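Local coordinates for beta-lactamase-related domain-containing protein (Bacteroides dorei DSM 17855, PDB 5TGF) that is probably a serine hydrolase of the beta-lactamase-related family, with no natural substrate assigned, and binds calcium, at residues A155-M158 against A159-M163; K85-P88 against Q89-G92; E166-P169 against L170-E173; E232-Q235 against T236-D240; R101-S105 against H106-V110. All coordinates share one frame; numbering follows the deposited sequence.

All five contacts are local, joining residues a few positions apart in a continuous chain. Contacts 1 and 5 are buried; contacts 2, 3 and 4 are partly buried, with contact 2 lying farthest from the centre of the chain. Contact 1, on helix 150-163, touches three of the others: Trp86 and Leu87 of contact 2, Phe167 and Leu170 of contact 3, and Leu103 and Leu104 of contact 5. Contact 4, on helix 231-238, touches none of them. Their chemistry differs: contacts 1 and 3 add a charged or amide pair to helical bonding, contact 2 relies on a turn with apolar packing, contact 4 ends a helix, and contact 5 uses hydroxyls and a water.

Contact 1: residues A155-M158 against A159-M163; sequences AGRM and AEVAM
One face of the Arg157 guanidinium is covered by Val161, whose CG2 lies over the centre of the group, 3.6 Å from CZ; at the edge comes the carboxylate of Glu160. The three residues form i to i+3 and i to i+4 contacts on one side of the alpha-helix 150-163. Arg157 NH1 donates to Glu160 OE1 at 2.9 Å, a salt bridge. It meets that oxygen on its anti side, somewhat out of the carboxylate plane; with the planes 83° apart the two groups do not pair in a coplanar, twin-bonded way. A bend at chi2 (62°) brings the arginine chain back along the helix after CB has pointed away. The other carboxylate oxygen, OE2 of Glu160, accepts from the backbone N of Phe167, which ties the end of this helix to the start of the next. Behind the polar side, selenomethionine Met158 packs on Leu100 and Leu103, while Ala159 and Ala162 rest on Val71 of helix 60-74. Backbone bonds are regular: Val161 N to Arg157 O measures 3.0 Å, and Ala162 N to Met158 O 3.1 Å. The aliphatic part of the arginine joins in, with Arg157 CD 3.4 Å from Glu160 OE1.

Contact 2: residues K85-P88 against Q89-G92; sequences KWLP and QFRG
Leu87 and Phe90 lie side by side, their side chains pointing the same way from a tight turn. The CD1-CE1 side of the ring meets the leucine: Phe90 CD1 is 3.8 Å from Leu87 CB, and Phe90 CE1 is 4.0 Å from Leu87 CD1. In both residues CG stands anti to the carbonyl carbon and beside the backbone N (chi1 -48° for Leu87, -81° for Phe90); with these like values, and the 3-10 turn between them, the two chains come out on the same side. The carbonyl of Leu87 also reaches the ring edge, O lying near the ring plane at 3.7 Å from Phe90 CD1.

That oxygen is fixed by the backbone. Phe90 N donates to Leu87 O at 2.9 Å in a nearly straight bond, and Arg91 N donates to Pro88 O at 3.1 Å, this second donor standing well above the carbonyl plane instead of on a lone pair. The aliphatic start of Arg91 folds over the same acceptor, with Arg91 CB 3.5 Å from Pro88 O.

Outside the turn, Leu87 packs against Arg157 and Val161 of helix 150-163, whereas Phe90 packs against Val129 and Leu133 of helix 125-133. The pair thus links the turn to both helices, Leu87 to one and Phe90 to the other, while Pro88, Gln89 and Arg91 stay exposed. Two consecutive bonds from residue i+3 back to residue i define a short 3-10 segment, here leading the chain away from helix 83-86.

Contact 3: residues E166-P169 against L170-E173; sequences EFEP and LFQE
Glu168 and Gln172, one helical turn apart, are joined through their side chains: Gln172 NE2 donates to Glu168 OE2 at 2.8 Å. The N-H...O angle of 172° makes this a nearly straight bond; the acceptor lies in the amide plane, and the nitrogen approaches almost on the line of the C-O bond. Both chains bend at chi2 to meet, and their flat ends are turned 57° against each other. Each group has a further partner. NE2 of Gln172 also donates to Ser184 O, and OE1 of Glu168 accepts from the backbone N of Phe186, so each carboxylate oxygen has its own donor, which restrains the rotation of the group.

The backbone carbonyls are served in the usual i to i+4 order. Leu170 N reaches Glu166 O at 3.0 Å, Phe171 N reaches Phe167 O at 2.9 Å, and Glu173 N reaches Pro169 O at 2.9 Å. Pro169, which has no N-H to give, lies early enough in the helix that none is needed. The remaining acids look elsewhere: Glu166 OE2 accepts from His124 ND1, and Glu173 OE1 forms a salt bridge with Lys165.

Phe171 runs beside Glu168, its CD2 3.9 Å from Glu168 OE1, and meets Phe186 edge-to-face. Glu166 is N-cap by its backbone, its O taking the first i+4 bond; a proline in the first turn is common at helix starts, here that of helix 167-179.

Contact 4: residues E232-Q235 against T236-D240; sequences ETVQ and TMQAD
Val234 and Gln238 lie side by side at the C-terminal end of the alpha-helix 231-238, where regular bonding gives way to a tighter turn. The backbone bonds record the change. Met237 N still donates to Thr233 O at 2.9 Å with good geometry, but Gln238 N is shared: it reaches Val234 O at 3.2 Å with a bent N-H...O angle of 137°, and makes a weak bond to Gln235 O. Next, Ala239 N donates to Thr236 O at 3.2 Å, a bond spanning three residues that closes the last turn.

Among polar side chains, Thr236 sets its hydroxyl back toward the preceding turn. With OG1 beside its own backbone N (chi1 -66°), it stands 3.1 Å from Glu232 O, the oxygen that also accepts from Thr236 N; whether the hydroxyl proton goes there is not settled. Thr233 OG1 is hydrogen-bonded to Asp73 OD1, and Gln238 OE1 accepts from Lys298 NZ, so both look outward from the helix.

Van der Waals contacts complete the turn. Val234 CG1 touches the amide end of Gln238, 3.6 Å from NE2. Selenomethionine Met237 leads into helix 60-74, packing on Trp62, Ala65 and Ala66, while nearer its root Met237 CG lies 3.3 Å from Thr233 O.

Contact 5: residues R101-S105 against H106-V110; sequences RQLLS and HTSGV
A type I beta turn from Leu103 to His106 brings the chain out of helix 100-103, and an ST turn at Ser108 follows. Gln102 O receives Thr107 N at 3.1 Å, in the carbonyl plane. This six-to-one bond goes with a positive phi (62°) at His106, whose N stands 3.7 Å from Leu103 O. Hydroxyls reinforce the bend. Ser105 OG donates to Arg101 O at 2.9 Å, and the same OG lies 2.7 Å from Thr107 OG1, where the proton is not settled. Both oxygens sit between the backbone N and carbonyl carbon of their residues, which turns them toward each other. Leu103 adds an apolar edge, its CD2 3.9 Å from Ser108 CB, and packs outward on Ala151 and Ile154 of helix 150-163. The His106 side chain leads away from the turn: it touches Lys61, which with Ser58 fits an SxxK pattern, and meets Tyr147, placed like the tyrosine of a YxN element, so the turn probably borders the active site. A water spans the bend, donating to Leu103 O at 3.1 Å and bonding Ser108 OG at 2.7 Å, while that same Ser108 OG accepts from Val110 N at 3.1 Å.

Contact 1: residues A155-M158 against A159-M163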
loop_
_atom_site.group_PDB
_atom_site.type_symbol
_atom_site.label_atom_id
_atom_site.label_comp_id
_atom_site.label_asym_id
_atom_site.label_seq_id
_atom_site.Cartn_x
_atom_site.Cartn_y
_atom_site.Cartn_z
ATOM N N ALA A 155 1.581 10.032 -10.276
ATOM C CA ALA A 155 2.854 9.769 -9.597
ATOM C C ALA A 155 3.674 8.729 -10.337
ATOM O O ALA A 155 4.880 8.925 -10.574
ATOM C CB ALA A 155 2.636 9.333 -8.140
ATOM N N GLY A 156 3.035 7.623 -10.703
ATOM C CA GLY A 156 3.696 6.599 -11.466
ATOM C C GLY A 156 4.241 7.092 -12.811
ATOM O O GLY A 156 5.326 6.690 -13.223
ATOM N N ARG A 157 3.462 7.920 -13.515
ATOM C CA ARG A 157 3.885 8.459 -14.805
ATOM C C ARG A 157 5.096 9.393 -14.644
ATOM O O ARG A 157 5.970 9.423 -15.522
ATOM C CB ARG A 157 2.745 9.199 -15.474
ATOM C CG ARG A 157 3.051 9.766 -16.862
ATOM C CD ARG A 157 3.388 8.715 -17.865
ATOM N NE ARG A 157 3.853 9.342 -19.119
ATOM C CZ ARG A 157 4.829 8.880 -19.888
ATOM N NH1 ARG A 157 5.449 7.743 -19.615
ATOM N NH2 ARG A 157 5.179 9.565 -20.970
HETATM N N MSE A 158 5.187 10.112 -13.531
HETATM C CA MSE A 158 6.322 10.999 -13.326
HETATM C C MSE A 158 7.594 10.155 -13.189
HETATM O O MSE A 158 8.639 10.517 -13.758
HETATM C CB MSE A 158 6.171 11.919 -12.130
HETATM C CG MSE A 158 5.047 12.950 -12.251
HETATM SE SE MSE A 158 4.607 13.741 -10.515
HETATM C CE MSE A 158 6.135 14.944 -10.182
ATOM N N ALA A 159 7.488 8.988 -12.532
ATOM C CA ALA A 159 8.635 8.093 -12.394
ATOM C C ALA A 159 9.033 7.490 -13.747
ATOM O O ALA A 159 10.242 7.375 -14.049
ATOM C CB ALA A 159 8.371 7.016 -11.352
ATOM N N GLU A 160 8.040 7.169 -14.574
ATOM C CA GLU A 160 8.271 6.636 -15.907
ATOM C C GLU A 160 9.103 7.621 -16.754
ATOM O O GLU A 160 10.030 7.215 -17.453
ATOM C CB GLU A 160 6.974 6.337 -16.657
ATOM C CG GLU A 160 6.209 5.133 -16.173
ATOM C CD GLU A 160 5.025 4.761 -17.067
ATOM O OE1 GLU A 160 4.584 5.578 -17.912
ATOM O OE2 GLU A 160 4.521 3.618 -16.944
ATOM N N VAL A 161 8.715 8.885 -16.726
ATOM C CA VAL A 161 9.420 9.921 -17.462
ATOM C C VAL A 161 10.846 10.120 -16.939
ATOM O O VAL A 161 11.779 10.243 -17.714
ATOM C CB VAL A 161 8.593 11.221 -17.485
ATOM C CG1 VAL A 161 9.388 12.400 -18.055
ATOM C CG2 VAL A 161 7.347 10.981 -18.303
ATOM N N ALA A 162 11.030 10.044 -15.634
ATOM C CA ALA A 162 12.354 10.258 -15.055
ATOM C C ALA A 162 13.329 9.146 -15.427
ATOM O O ALA A 162 14.542 9.405 -15.595
ATOM C CB ALA A 162 12.238 10.408 -13.548
HETATM N N MSE A 163 12.815 7.929 -15.617
HETATM C CA MSE A 163 13.638 6.790 -15.983
HETATM C C MSE A 163 13.660 6.454 -17.459
HETATM O O MSE A 163 14.424 5.585 -17.880
HETATM C CB MSE A 163 13.134 5.529 -15.269
HETATM C CG MSE A 163 13.214 5.637 -13.759
HETATM SE SE MSE A 163 15.110 5.553 -13.221
HETATM C CE MSE A 163 15.486 3.674 -13.620
#

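Contact 2: residues K85-P88 against Q89-G92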
loop_
_atom_site.group_PDB
_atom_site.type_symbol
_atom_site.label_atom_id
_atom_site.label_comp_id
_atom_site.label_asym_id
_atom_site.label_seq_id
_atom_site.Cartn_x
_atom_site.Cartn_y
_atom_site.Cartn_z
ATOM N N LYS A 85 6.708 19.938 -13.733
ATOM C CA LYS A 85 8.152 19.831 -13.983
ATOM C C LYS A 85 8.478 18.639 -14.881
ATOM O O LYS A 85 9.397 18.701 -15.704
ATOM C CB LYS A 85 8.917 19.732 -12.676
ATOM C CG LYS A 85 10.387 19.371 -12.836
ATOM C CD LYS A 85 11.122 19.341 -11.508
ATOM C CE LYS A 85 12.535 18.810 -11.703
ATOM N NZ LYS A 85 13.218 18.480 -10.429
ATOM N N TRP A 86 7.732 17.553 -14.712
ATOM C CA TRP A 86 8.012 16.324 -15.405
ATOM C C TRP A 86 7.034 16.047 -16.526
ATOM O O TRP A 86 7.428 15.437 -17.494
ATOM C CB TRP A 86 8.074 15.140 -14.420
ATOM C CG TRP A 86 9.278 15.202 -13.504
ATOM C CD1 TRP A 86 9.347 15.799 -12.284
ATOM C CD2 TRP A 86 10.616 14.782 -13.820
ATOM N NE1 TRP A 86 10.629 15.720 -11.799
ATOM C CE2 TRP A 86 11.427 15.110 -12.723
ATOM C CE3 TRP A 86 11.204 14.192 -14.938
ATOM C CZ2 TRP A 86 12.788 14.831 -12.687
ATOM C CZ3 TRP A 86 12.564 13.896 -14.902
ATOM C CH2 TRP A 86 13.331 14.208 -13.781
ATOM N N LEU A 87 5.772 16.462 -16.379
ATOM C CA LEU A 87 4.723 16.200 -17.369
ATOM C C LEU A 87 4.188 17.536 -17.923
ATOM O O LEU A 87 3.192 18.070 -17.421
ATOM C CB LEU A 87 3.555 15.398 -16.780
ATOM C CG LEU A 87 3.933 14.164 -15.962
ATOM C CD1 LEU A 87 2.691 13.438 -15.436
ATOM C CD2 LEU A 87 4.749 13.235 -16.840
ATOM N N PRO A 88 4.861 18.079 -18.953
ATOM C CA PRO A 88 4.547 19.451 -19.355
ATOM C C PRO A 88 3.137 19.649 -19.924
ATOM O O PRO A 88 2.650 20.785 -19.941
ATOM C CB PRO A 88 5.641 19.794 -20.384
ATOM C CG PRO A 88 6.181 18.481 -20.836
ATOM C CD PRO A 88 6.038 17.549 -19.663
ATOM N N GLN A 89 2.442 18.580 -20.297
ATOM C CA GLN A 89 1.060 18.719 -20.673
ATOM C C GLN A 89 0.180 19.227 -19.529
ATOM O O GLN A 89 -0.945 19.659 -19.782
ATOM C CB GLN A 89 0.499 17.409 -21.302
ATOM C CG GLN A 89 0.154 16.286 -20.328
ATOM C CD GLN A 89 -0.491 15.050 -20.979
ATOM O OE1 GLN A 89 -0.337 13.919 -20.488
ATOM N NE2 GLN A 89 -1.233 15.262 -22.067
ATOM N N PHE A 90 0.675 19.210 -18.289
ATOM C CA PHE A 90 -0.098 19.747 -17.149
ATOM C C PHE A 90 0.068 21.263 -16.924
ATOM O O PHE A 90 -0.595 21.806 -16.056
ATOM C CB PHE A 90 0.275 19.009 -15.845
ATOM C CG PHE A 90 -0.410 17.680 -15.674
ATOM C CD1 PHE A 90 -0.057 16.592 -16.445
ATOM C CD2 PHE A 90 -1.412 17.523 -14.729
ATOM C CE1 PHE A 90 -0.706 15.378 -16.302
ATOM C CE2 PHE A 90 -2.058 16.310 -14.568
ATOM C CZ PHE A 90 -1.713 15.242 -15.356
ATOM N N ARG A 91 0.964 21.931 -17.660
ATOM C CA ARG A 91 1.128 23.389 -17.508
ATOM C C ARG A 91 -0.141 24.076 -17.998
ATOM O O ARG A 91 -0.730 23.658 -18.988
ATOM C CB ARG A 91 2.308 23.917 -18.325
ATOM C CG ARG A 91 3.689 23.642 -17.749
ATOM C CD ARG A 91 4.033 24.565 -16.572
ATOM N NE ARG A 91 5.418 24.404 -16.122
ATOM C CZ ARG A 91 5.923 24.926 -15.002
ATOM N NH1 ARG A 91 5.155 25.651 -14.171
ATOM N NH2 ARG A 91 7.201 24.704 -14.701
ATOM N N GLY A 92 -0.610 25.075 -17.261
ATOM C CA GLY A 92 -1.868 25.727 -17.583
ATOM C C GLY A 92 -3.048 25.211 -16.789
ATOM O O GLY A 92 -4.129 25.799 -16.822
#

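Contact 3: residues E166-P169 against L170-E173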
loop_
_atom_site.group_PDB
_atom_site.type_symbol
_atom_site.label_atom_id
_atom_site.label_comp_id
_atom_site.label_asym_id
_atom_site.label_seq_id
_atom_site.Cartn_x
_atom_site.Cartn_y
_atom_site.Cartn_z
ATOM N N GLU A 166 8.722 2.153 -18.607
ATOM C CA GLU A 166 7.359 2.017 -18.083
ATOM C C GLU A 166 7.361 1.401 -16.670
ATOM O O GLU A 166 8.344 0.778 -16.240
ATOM C CB GLU A 166 6.485 1.225 -19.052
ATOM C CG GLU A 166 6.051 2.037 -20.275
ATOM C CD GLU A 166 4.816 1.469 -20.936
ATOM O OE1 GLU A 166 4.935 0.430 -21.593
ATOM O OE2 GLU A 166 3.701 1.999 -20.723
ATOM N N PHE A 167 6.263 1.617 -15.957
ATOM C CA PHE A 167 6.185 1.355 -14.523
ATOM C C PHE A 167 6.296 -0.129 -14.169
ATOM O O PHE A 167 6.949 -0.498 -13.169
ATOM C CB PHE A 167 4.898 1.965 -13.932
ATOM C CG PHE A 167 4.848 1.894 -12.419
ATOM C CD1 PHE A 167 5.447 2.855 -11.655
ATOM C CD2 PHE A 167 4.297 0.797 -11.792
ATOM C CE1 PHE A 167 5.463 2.760 -10.262
ATOM C CE2 PHE A 167 4.271 0.709 -10.405
ATOM C CZ PHE A 167 4.871 1.681 -9.654
ATOM N N GLU A 168 5.639 -0.994 -14.924
ATOM C CA GLU A 168 5.747 -2.416 -14.622
ATOM C C GLU A 168 7.222 -2.920 -14.807
ATOM O O GLU A 168 7.762 -3.613 -13.929
ATOM C CB GLU A 168 4.729 -3.218 -15.404
ATOM C CG GLU A 168 4.858 -4.737 -15.292
ATOM C CD GLU A 168 4.799 -5.280 -13.864
ATOM O OE1 GLU A 168 4.229 -4.634 -12.971
ATOM O OE2 GLU A 168 5.329 -6.372 -13.624
ATOM N N PRO A 169 7.871 -2.560 -15.933
ATOM C CA PRO A 169 9.273 -2.963 -16.046
ATOM C C PRO A 169 10.156 -2.356 -14.967
ATOM O O PRO A 169 11.063 -3.049 -14.465
ATOM C CB PRO A 169 9.689 -2.432 -17.426
ATOM C CG PRO A 169 8.457 -2.315 -18.189
ATOM C CD PRO A 169 7.297 -2.205 -17.238
ATOM N N LEU A 170 9.857 -1.133 -14.552
ATOM C CA LEU A 170 10.564 -0.530 -13.427
ATOM C C LEU A 170 10.403 -1.307 -12.131
ATOM O O LEU A 170 11.357 -1.502 -11.381
ATOM C CB LEU A 170 10.138 0.919 -13.213
ATOM C CG LEU A 170 10.665 1.925 -14.233
ATOM C CD1 LEU A 170 9.966 3.237 -13.972
ATOM C CD2 LEU A 170 12.201 2.067 -14.100
ATOM N N PHE A 171 9.188 -1.764 -11.855
ATOM C CA PHE A 171 8.961 -2.565 -10.670
ATOM C C PHE A 171 9.839 -3.808 -10.688
ATOM O O PHE A 171 10.406 -4.170 -9.663
ATOM C CB PHE A 171 7.493 -2.981 -10.585
ATOM C CG PHE A 171 7.217 -4.031 -9.543
ATOM C CD1 PHE A 171 7.622 -3.863 -8.226
ATOM C CD2 PHE A 171 6.508 -5.173 -9.882
ATOM C CE1 PHE A 171 7.374 -4.858 -7.282
ATOM C CE2 PHE A 171 6.283 -6.157 -8.959
ATOM C CZ PHE A 171 6.694 -5.979 -7.639
ATOM N N GLN A 172 9.915 -4.480 -11.834
ATOM C CA GLN A 172 10.696 -5.705 -11.931
ATOM C C GLN A 172 12.192 -5.371 -11.793
ATOM O O GLN A 172 12.895 -6.055 -11.095
ATOM C CB GLN A 172 10.433 -6.440 -13.250
ATOM C CG GLN A 172 8.969 -6.889 -13.464
ATOM C CD GLN A 172 8.472 -7.880 -12.414
ATOM O OE1 GLN A 172 9.248 -8.640 -11.816
ATOM N NE2 GLN A 172 7.154 -7.939 -12.256
ATOM N N GLU A 173 12.641 -4.309 -12.433
ATOM C CA GLU A 173 14.074 -3.977 -12.414
ATOM C C GLU A 173 14.542 -3.538 -11.009
ATOM O O GLU A 173 15.549 -4.045 -10.499
ATOM C CB GLU A 173 14.397 -2.917 -13.456
ATOM C CG GLU A 173 15.852 -2.452 -13.413
ATOM C CD GLU A 173 16.105 -1.168 -14.192
ATOM O OE1 GLU A 173 15.209 -0.718 -14.950
ATOM O OE2 GLU A 173 17.218 -0.598 -14.039
#

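Contact 4: residues E232-Q235 against T236-D240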
loop_
_atom_site.group_PDB
_atom_site.type_symbol
_atom_site.label_atom_id
_atom_site.label_comp_id
_atom_site.label_asym_id
_atom_site.label_seq_id
_atom_site.Cartn_x
_atom_site.Cartn_y
_atom_site.Cartn_z
ATOM N N GLU A 232 16.983 7.200 4.068
ATOM C CA GLU A 232 16.176 8.421 4.134
ATOM C C GLU A 232 14.854 8.315 3.376
ATOM O O GLU A 232 13.869 8.947 3.729
ATOM C CB GLU A 232 16.948 9.648 3.629
ATOM C CG GLU A 232 17.544 9.504 2.246
ATOM C CD GLU A 232 19.000 9.021 2.274
ATOM O OE1 GLU A 232 19.392 8.273 3.217
ATOM O OE2 GLU A 232 19.724 9.368 1.312
ATOM N N THR A 233 14.864 7.546 2.304
ATOM C CA THR A 233 13.677 7.350 1.468
ATOM C C THR A 233 12.628 6.537 2.226
ATOM O O THR A 233 11.470 6.936 2.280
ATOM C CB THR A 233 14.089 6.681 0.175
ATOM O OG1 THR A 233 15.018 7.548 -0.499
ATOM C CG2 THR A 233 12.856 6.368 -0.717
ATOM N N VAL A 234 13.065 5.458 2.868
ATOM C CA VAL A 234 12.164 4.677 3.717
ATOM C C VAL A 234 11.579 5.541 4.845
ATOM O O VAL A 234 10.362 5.455 5.143
ATOM C CB VAL A 234 12.831 3.402 4.276
ATOM C CG1 VAL A 234 11.824 2.613 5.090
ATOM C CG2 VAL A 234 13.389 2.536 3.150
ATOM N N GLN A 235 12.418 6.375 5.477
ATOM C CA GLN A 235 11.941 7.262 6.530
ATOM C C GLN A 235 10.884 8.256 6.027
ATOM O O GLN A 235 9.837 8.453 6.669
ATOM C CB GLN A 235 13.092 7.994 7.213
ATOM C CG GLN A 235 13.932 7.087 8.096
ATOM C CD GLN A 235 13.096 6.368 9.159
ATOM O OE1 GLN A 235 12.889 5.149 9.091
ATOM N NE2 GLN A 235 12.565 7.134 10.116
ATOM N N THR A 236 11.121 8.815 4.853
ATOM C CA THR A 236 10.177 9.764 4.236
ATOM C C THR A 236 8.851 9.054 3.882
ATOM O O THR A 236 7.786 9.626 4.086
ATOM C CB THR A 236 10.787 10.419 2.984
ATOM O OG1 THR A 236 11.896 11.253 3.397
ATOM C CG2 THR A 236 9.758 11.288 2.241
HETATM N N MSE A 237 8.923 7.807 3.415
HETATM C CA MSE A 237 7.712 7.044 3.116
HETATM C C MSE A 237 6.853 6.843 4.356
HETATM O O MSE A 237 5.628 6.660 4.253
HETATM C CB MSE A 237 8.086 5.680 2.505
HETATM C CG MSE A 237 8.631 5.725 1.060
HETATM SE SE MSE A 237 9.407 3.953 0.636
HETATM C CE MSE A 237 7.713 2.906 0.583
ATOM N N GLN A 238 7.504 6.740 5.506
ATOM C CA GLN A 238 6.850 6.491 6.808
ATOM C C GLN A 238 6.505 7.742 7.602
ATOM O O GLN A 238 5.880 7.637 8.669
ATOM C CB GLN A 238 7.731 5.541 7.636
ATOM C CG GLN A 238 7.914 4.196 6.972
ATOM C CD GLN A 238 8.795 3.228 7.749
ATOM O OE1 GLN A 238 9.205 3.506 8.884
ATOM N NE2 GLN A 238 9.000 2.043 7.188
ATOM N N ALA A 239 6.907 8.914 7.112
ATOM C CA ALA A 239 6.657 10.180 7.810
ATOM C C ALA A 239 5.228 10.659 7.578
ATOM O O ALA A 239 4.563 10.234 6.657
ATOM C CB ALA A 239 7.621 11.274 7.322
ATOM N N ASP A 240 4.826 11.634 8.372
ATOM C CA ASP A 240 3.571 12.332 8.194
ATOM C C ASP A 240 3.558 13.048 6.847
ATOM O O ASP A 240 4.259 14.022 6.677
ATOM C CB ASP A 240 3.415 13.373 9.321
ATOM C CG ASP A 240 2.123 14.169 9.228
ATOM O OD1 ASP A 240 1.237 13.860 8.408
ATOM O OD2 ASP A 240 1.946 15.068 10.046
#

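Contact 5: residues R101-S105 against H106-V110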
loop_
_atom_site.group_PDB
_atom_site.type_symbol
_atom_site.label_atom_id
_atom_site.label_comp_id
_atom_site.label_asym_id
_atom_site.label_seq_id
_atom_site.Cartn_x
_atom_site.Cartn_y
_atom_site.Cartn_z
ATOM N N ARG A 101 4.723 14.097 -3.479
ATOM C CA ARG A 101 4.367 13.596 -2.148
ATOM C C ARG A 101 2.868 13.768 -1.855
ATOM O O ARG A 101 2.300 12.994 -1.067
ATOM C CB ARG A 101 5.204 14.286 -1.073
ATOM C CG ARG A 101 5.001 15.785 -0.945
ATOM C CD ARG A 101 5.745 16.297 0.289
ATOM N NE ARG A 101 5.716 17.738 0.402
ATOM C CZ ARG A 101 4.700 18.463 0.856
ATOM N NH1 ARG A 101 3.582 17.908 1.304
ATOM N NH2 ARG A 101 4.826 19.777 0.868
ATOM N N GLN A 102 2.221 14.751 -2.493
ATOM C CA GLN A 102 0.777 14.968 -2.286
ATOM C C GLN A 102 -0.043 13.925 -3.030
ATOM O O GLN A 102 -1.092 13.474 -2.531
ATOM C CB GLN A 102 0.328 16.362 -2.723
ATOM C CG GLN A 102 0.862 17.432 -1.769
ATOM C CD GLN A 102 0.658 18.872 -2.238
ATOM O OE1 GLN A 102 0.609 19.169 -3.427
ATOM N NE2 GLN A 102 0.622 19.777 -1.280
ATOM N N LEU A 103 0.414 13.570 -4.215
ATOM C CA LEU A 103 -0.213 12.493 -4.977
ATOM C C LEU A 103 -0.245 11.200 -4.155
ATOM O O LEU A 103 -1.264 10.541 -4.079
ATOM C CB LEU A 103 0.518 12.263 -6.329
ATOM C CG LEU A 103 0.475 13.418 -7.345
ATOM C CD1 LEU A 103 1.479 13.218 -8.483
ATOM C CD2 LEU A 103 -0.921 13.643 -7.900
ATOM N N LEU A 104 0.867 10.874 -3.514
ATOM C CA LEU A 104 1.014 9.580 -2.858
ATOM C C LEU A 104 0.459 9.551 -1.429
ATOM O O LEU A 104 0.634 8.556 -0.738
ATOM C CB LEU A 104 2.486 9.182 -2.846
ATOM C CG LEU A 104 3.111 8.831 -4.182
ATOM C CD1 LEU A 104 4.626 8.846 -4.114
ATOM C CD2 LEU A 104 2.636 7.478 -4.664
ATOM N N SER A 105 -0.060 10.684 -0.945
ATOM C CA SER A 105 -0.575 10.779 0.414
ATOM C C SER A 105 -2.070 11.075 0.442
ATOM O O SER A 105 -2.618 11.335 1.504
ATOM C CB SER A 105 0.175 11.851 1.192
ATOM O OG SER A 105 -0.023 13.141 0.607
ATOM N N HIS A 106 -2.738 10.961 -0.717
ATOM C CA HIS A 106 -4.153 11.207 -0.842
ATOM C C HIS A 106 -4.551 12.645 -0.489
ATOM O O HIS A 106 -5.642 12.866 0.056
ATOM C CB HIS A 106 -4.937 10.203 -0.022
ATOM C CG HIS A 106 -4.613 8.795 -0.391
ATOM N ND1 HIS A 106 -4.846 8.304 -1.659
ATOM C CD2 HIS A 106 -3.980 7.810 0.288
ATOM C CE1 HIS A 106 -4.394 7.065 -1.734
ATOM N NE2 HIS A 106 -3.907 6.733 -0.554
ATOM N N THR A 107 -3.603 13.576 -0.643
ATOM C CA THR A 107 -3.852 14.975 -0.292
ATOM C C THR A 107 -3.750 15.885 -1.533
ATOM O O THR A 107 -3.708 17.094 -1.391
ATOM C CB THR A 107 -2.945 15.498 0.823
ATOM O OG1 THR A 107 -1.563 15.343 0.461
ATOM C CG2 THR A 107 -3.205 14.762 2.111
ATOM N N SER A 108 -3.834 15.309 -2.728
ATOM C CA SER A 108 -3.664 16.073 -3.968
ATOM C C SER A 108 -4.904 16.863 -4.402
ATOM O O SER A 108 -4.770 17.862 -5.130
ATOM C CB SER A 108 -3.243 15.159 -5.104
ATOM O OG SER A 108 -4.285 14.282 -5.502
ATOM N N GLY A 109 -6.087 16.367 -4.027
ATOM C CA GLY A 109 -7.362 16.841 -4.560
ATOM C C GLY A 109 -7.742 16.346 -5.932
ATOM O O GLY A 109 -8.744 16.807 -6.498
ATOM N N VAL A 110 -6.972 15.409 -6.486
ATOM C CA VAL A 110 -7.364 14.746 -7.719
ATOM C C VAL A 110 -8.586 13.847 -7.436
ATOM O O VAL A 110 -8.713 13.264 -6.361
ATOM C CB VAL A 110 -6.200 13.947 -8.312
ATOM C CG1 VAL A 110 -6.641 13.124 -9.523
ATOM C CG2 VAL A 110 -5.071 14.891 -8.685
HETATM O O HOH W 1 -3.785 12.247 -3.844
#